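Local coordinates for thymine dioxygenase (PDB 5C3Q), which acts as a metal- and 2-oxoglutarate-dependent dioxygenase that probably hydroxylates the methyl group of thymine, at residues Arg60-Val63 with Phe64-Ala68; Ala311-Ser314 with Glu315-Tyr318. All coordinates share one frame; numbering follows the deposited sequence.

Contact 1 of 2, residues Arg60-Val63 with Phe64-Ala68; sequences REHV and FNTSA. With EDO (1,2-ethanediol), chain L.
Phe64 lies alongside Arg60 on one side of helix 57-71, an alpha-helix packed against the double-stranded beta-helix fold of this dioxygenase. The pair is one helical turn apart, and Phe64 N donates to Arg60 O at 3.0 Å. The two side chains run side by side in the same direction. Ring and guanidinium planes are 28° apart, and Phe64 CE1 lies 3.8 Å from Arg60 NE. The neighbouring ring atom, Phe64 CD1, sits 3.2 Å from Arg60 O, and this oxygen lies at the ring edge, near its plane. Arg60 is extended to NE. Its NH2 bonds Thr251 O and also donates at 2.8 Å to O1 of a bound 1,2-ethanediol, which probably comes from the crystallisation liquor. Phe64 further packs on Tyr289 and Ile291 of strand 284-295 and on Phe226 of strand 222-227. The ring thus rests on the strand that carries Ser290, which binds 2-oxoglutarate; the side chain of Phe64 is about 5 Å from that of Ser290.

Val63 binds the next turn through its backbone, with Ser67 N donating to Val63 O at 2.9 Å. Its side chain also touches Ile291 of strand 284-295, and Thr150 and Phe154 of helix 147-173.

His62 is joined to Thr66 twice. Its carbonyl oxygen accepts from Thr66 N and from the Thr66 hydroxyl. With chi1 at -51°, OG1 sits beside its own backbone N and can turn back to the preceding turn. Thr66 OG1 donates to His62 O at 2.7 Å from 41° above the carbonyl plane, while the same OG1 lies 3.6 Å over the centre of the His62 imidazole face.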
loop_
_atom_site.group_PDB
_atom_site.type_symbol
_atom_site.label_atom_id
_atom_site.label_comp_id
_atom_site.label_asym_id
_atom_site.label_seq_id
_atom_site.Cartn_x
_atom_site.Cartn_y
_atom_site.Cartn_z
ATOM N N ARG A 60 10.259 -6.864 -11.906
ATOM C CA ARG A 60 10.157 -6.343 -10.532
ATOM C C ARG A 60 11.537 -6.029 -9.951
ATOM O O ARG A 60 11.731 -4.994 -9.317
ATOM C CB ARG A 60 9.434 -7.341 -9.621
ATOM C CG ARG A 60 9.581 -7.056 -8.128
ATOM C CD ARG A 60 8.833 -8.083 -7.301
ATOM N NE ARG A 60 9.032 -7.915 -5.864
ATOM C CZ ARG A 60 8.371 -8.592 -4.924
ATOM N NH1 ARG A 60 8.628 -8.365 -3.643
ATOM N NH2 ARG A 60 7.448 -9.494 -5.252
ATOM N N GLU A 61 12.487 -6.933 -10.168
ATOM C CA GLU A 61 13.866 -6.737 -9.718
ATOM C C GLU A 61 14.476 -5.471 -10.342
ATOM O O GLU A 61 15.119 -4.679 -9.656
ATOM C CB GLU A 61 14.708 -7.963 -10.075
ATOM C CG GLU A 61 15.993 -8.102 -9.280
ATOM C CD GLU A 61 16.763 -9.362 -9.638
ATOM O OE1 GLU A 61 16.127 -10.399 -9.943
ATOM O OE2 GLU A 61 18.011 -9.317 -9.609
ATOM N N HIS A 62 14.253 -5.294 -11.641
ATOM C CA HIS A 62 14.685 -4.098 -12.364
ATOM C C HIS A 62 14.040 -2.825 -11.793
ATOM O O HIS A 62 14.719 -1.816 -11.599
ATOM C CB HIS A 62 14.360 -4.241 -13.856
ATOM C CG HIS A 62 14.640 -3.010 -14.662
ATOM N ND1 HIS A 62 15.916 -2.528 -14.866
ATOM C CD2 HIS A 62 13.810 -2.170 -15.324
ATOM C CE1 HIS A 62 15.858 -1.442 -15.617
ATOM N NE2 HIS A 62 14.591 -1.204 -15.909
ATOM N N VAL A 63 12.740 -2.884 -11.517
ATOM C CA VAL A 63 12.019 -1.744 -10.942
ATOM C C VAL A 63 12.617 -1.350 -9.586
ATOM O O VAL A 63 12.834 -0.161 -9.325
ATOM C CB VAL A 63 10.501 -2.030 -10.827
ATOM C CG1 VAL A 63 9.796 -0.991 -9.964
ATOM C CG2 VAL A 63 9.870 -2.073 -12.212
ATOM N N PHE A 64 12.897 -2.342 -8.743
ATOM C CA PHE A 64 13.558 -2.096 -7.450
ATOM C C PHE A 64 14.952 -1.488 -7.612
ATOM O O PHE A 64 15.310 -0.563 -6.887
ATOM C CB PHE A 64 13.645 -3.380 -6.615
ATOM C CG PHE A 64 12.460 -3.600 -5.718
ATOM C CD1 PHE A 64 11.276 -4.122 -6.221
ATOM C CD2 PHE A 64 12.527 -3.283 -4.369
ATOM C CE1 PHE A 64 10.183 -4.321 -5.399
ATOM C CE2 PHE A 64 11.434 -3.480 -3.539
ATOM C CZ PHE A 64 10.263 -4.002 -4.057
ATOM N N ASN A 65 15.735 -2.010 -8.553
ATOM C CA ASN A 65 17.053 -1.441 -8.859
ATOM C C ASN A 65 16.945 0.011 -9.333
ATOM O O ASN A 65 17.752 0.861 -8.953
ATOM C CB ASN A 65 17.771 -2.270 -9.929
ATOM C CG ASN A 65 18.248 -3.623 -9.418
ATOM O OD1 ASN A 65 18.633 -3.767 -8.256
ATOM N ND2 ASN A 65 18.252 -4.619 -10.300
ATOM N N THR A 66 15.940 0.286 -10.160
ATOM C CA THR A 66 15.687 1.634 -10.660
ATOM C C THR A 66 15.280 2.576 -9.525
ATOM O O THR A 66 15.719 3.729 -9.480
ATOM C CB THR A 66 14.604 1.617 -11.760
ATOM O OG1 THR A 66 14.950 0.642 -12.750
ATOM C CG2 THR A 66 14.478 2.975 -12.428
ATOM N N SER A 67 14.455 2.076 -8.604
ATOM C CA SER A 67 14.055 2.839 -7.421
ATOM C C SER A 67 15.258 3.162 -6.540
ATOM O O SER A 67 15.403 4.293 -6.072
ATOM C CB SER A 67 13.022 2.060 -6.596
ATOM O OG SER A 67 12.734 2.727 -5.378
ATOM N N ALA A 68 16.108 2.162 -6.314
ATOM C CA ALA A 68 17.340 2.347 -5.544
ATOM C C ALA A 68 18.228 3.427 -6.166
ATOM O O ALA A 68 18.877 4.188 -5.454
ATOM C CB ALA A 68 18.103 1.034 -5.429
HETATM C C1 EDO L . 7.525 -10.850 -8.423
HETATM O O1 EDO L . 6.468 -10.134 -7.777
HETATM C C2 EDO L . 6.935 -12.042 -9.151
HETATM O O2 EDO L . 5.789 -11.618 -9.894
#

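Contact 2 of 2, residues Ala311-Ser314 with Glu315-Tyr318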
loop_
_atom_site.group_PDB
_atom_site.type_symbol
_atom_site.label_atom_id
_atom_site.label_comp_id
_atom_site.label_asym_id
_atom_site.label_seq_id
_atom_site.Cartn_x
_atom_site.Cartn_y
_atom_site.Cartn_z
ATOM N N ALA A 311 -28.511 -7.168 3.754
ATOM C CA ALA A 311 -29.856 -7.650 3.426
ATOM C C ALA A 311 -30.854 -6.492 3.471
ATOM O O ALA A 311 -31.316 -6.023 2.429
ATOM C CB ALA A 311 -30.276 -8.773 4.368
ATOM N N ALA A 312 -31.178 -6.026 4.673
ATOM C CA ALA A 312 -32.060 -4.876 4.841
ATOM C C ALA A 312 -31.256 -3.587 4.721
ATOM O O ALA A 312 -30.071 -3.552 5.056
ATOM C CB ALA A 312 -32.766 -4.940 6.190
ATOM N N GLU A 313 -31.912 -2.533 4.244
ATOM C CA GLU A 313 -31.286 -1.220 4.071
ATOM C C GLU A 313 -30.760 -0.654 5.393
ATOM O O GLU A 313 -29.780 0.088 5.408
ATOM C CB GLU A 313 -32.287 -0.234 3.461
ATOM C CG GLU A 313 -32.730 -0.575 2.047
ATOM C CD GLU A 313 -31.618 -0.416 1.032
ATOM O OE1 GLU A 313 -31.496 -1.290 0.151
ATOM O OE2 GLU A 313 -30.863 0.576 1.115
ATOM N N SER A 314 -31.419 -1.013 6.493
ATOM C CA SER A 314 -31.002 -0.604 7.836
ATOM C C SER A 314 -29.600 -1.099 8.211
ATOM O O SER A 314 -28.977 -0.557 9.128
ATOM C CB SER A 314 -32.007 -1.114 8.872
ATOM O OG SER A 314 -31.994 -2.532 8.943
ATOM N N GLU A 315 -29.121 -2.127 7.514
ATOM C CA GLU A 315 -27.785 -2.677 7.752
ATOM C C GLU A 315 -26.652 -1.851 7.131
ATOM O O GLU A 315 -25.489 -2.075 7.454
ATOM C CB GLU A 315 -27.709 -4.121 7.246
ATOM C CG GLU A 315 -28.603 -5.079 8.019
ATOM C CD GLU A 315 -28.931 -6.342 7.247
ATOM O OE1 GLU A 315 -28.114 -6.771 6.404
ATOM O OE2 GLU A 315 -30.021 -6.904 7.478
ATOM N N ARG A 316 -26.987 -0.912 6.244
ATOM C CA ARG A 316 -25.990 -0.013 5.649
ATOM C C ARG A 316 -25.434 0.952 6.687
ATOM O O ARG A 316 -26.178 1.766 7.242
ATOM C CB ARG A 316 -26.592 0.813 4.516
ATOM C CG ARG A 316 -26.910 0.037 3.255
ATOM C CD ARG A 316 -27.055 1.011 2.097
ATOM N NE ARG A 316 -27.635 0.394 0.909
ATOM C CZ ARG A 316 -27.755 1.002 -0.270
ATOM N NH1 ARG A 316 -27.334 2.253 -0.438
ATOM N NH2 ARG A 316 -28.297 0.354 -1.294
ATOM N N LYS A 317 -24.128 0.883 6.916
ATOM C CA LYS A 317 -23.494 1.656 7.977
ATOM C C LYS A 317 -23.109 3.079 7.566
ATOM O O LYS A 317 -22.944 3.940 8.431
ATOM C CB LYS A 317 -22.255 0.913 8.491
ATOM C CG LYS A 317 -22.580 -0.432 9.128
ATOM C CD LYS A 317 -21.335 -1.253 9.418
ATOM C CE LYS A 317 -20.505 -0.661 10.543
ATOM N NZ LYS A 317 -19.575 -1.675 11.122
ATOM N N TYR A 318 -22.974 3.329 6.260
ATOM C CA TYR A 318 -22.354 4.565 5.776
ATOM C C TYR A 318 -23.155 5.282 4.692
ATOM O O TYR A 318 -23.736 4.647 3.811
ATOM C CB TYR A 318 -20.952 4.262 5.241
ATOM C CG TYR A 318 -20.081 3.554 6.248
ATOM C CD1 TYR A 318 -19.633 4.215 7.384
ATOM C CD2 TYR A 318 -19.730 2.217 6.084
ATOM C CE1 TYR A 318 -18.845 3.571 8.324
ATOM C CE2 TYR A 318 -18.942 1.564 7.018
ATOM C CZ TYR A 318 -18.499 2.246 8.135
ATOM O OH TYR A 318 -17.716 1.609 9.075
HETATM O O HOH W 1 -28.965 2.271 7.162
#
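Glu315 turns its carboxylate back onto the backbone of Ala311 and Ala312, at a short 3-10 turn in the surface loop between strands 302-303 and 321-322. Its own N donates to Ala312 O at 3.0 Å. Glu315 OE1 takes the N-H of Ala311 at 2.7 Å, and OE2 takes that of Ala312 at 3.2 Å. Both donors come from above the carboxylate plane. With chi1 at -66°, CG stands beside the backbone N, and the chain then extends toward the two amides.

Arg316 continues the turn, its N donating to Glu313 O at 3.1 Å. A water spans Glu313 O and Arg316 O. Alongside, the bent Glu313 chain sets OE2 3.0 Å above one face of the Arg316 guanidinium, offset toward its rim. This is a salt bridge of charges only; no N-H points at the oxygen. Arg316 NH2 bonds Tyr310 OH instead. With alanine in place of Arg316, the Glu313 carboxylate would probably lose its countercharge and the Tyr310 hydroxyl its bond to NH2.

Two acids thus work differently: Glu315 accepts two nearly straight N-H bonds from backbone amides, whereas the Glu313 carboxylate meets the Arg316 guanidinium by charge alone, a pairing probably weakened by solvent at this exposed site.

From the N terminus, the chain reaches contact 1 first, within helix 57-71. It reaches contact 2 much later, in the loop between strands 302-303 and 321-322. The two are in series and neither nests in nor crosses the other. Each is local and closes no long loop. Contact 1 ties one helical turn to the next where the helix rests on strands 222-227 and 284-295 and on helix 147-173. Contact 2 shapes a peripheral loop, which Asn265 and Asp266 hold to the segment after helix 258-263. Their centres are 45 Å apart, on opposite sides of the centre of the chain, with nearest atoms about 31 Å apart.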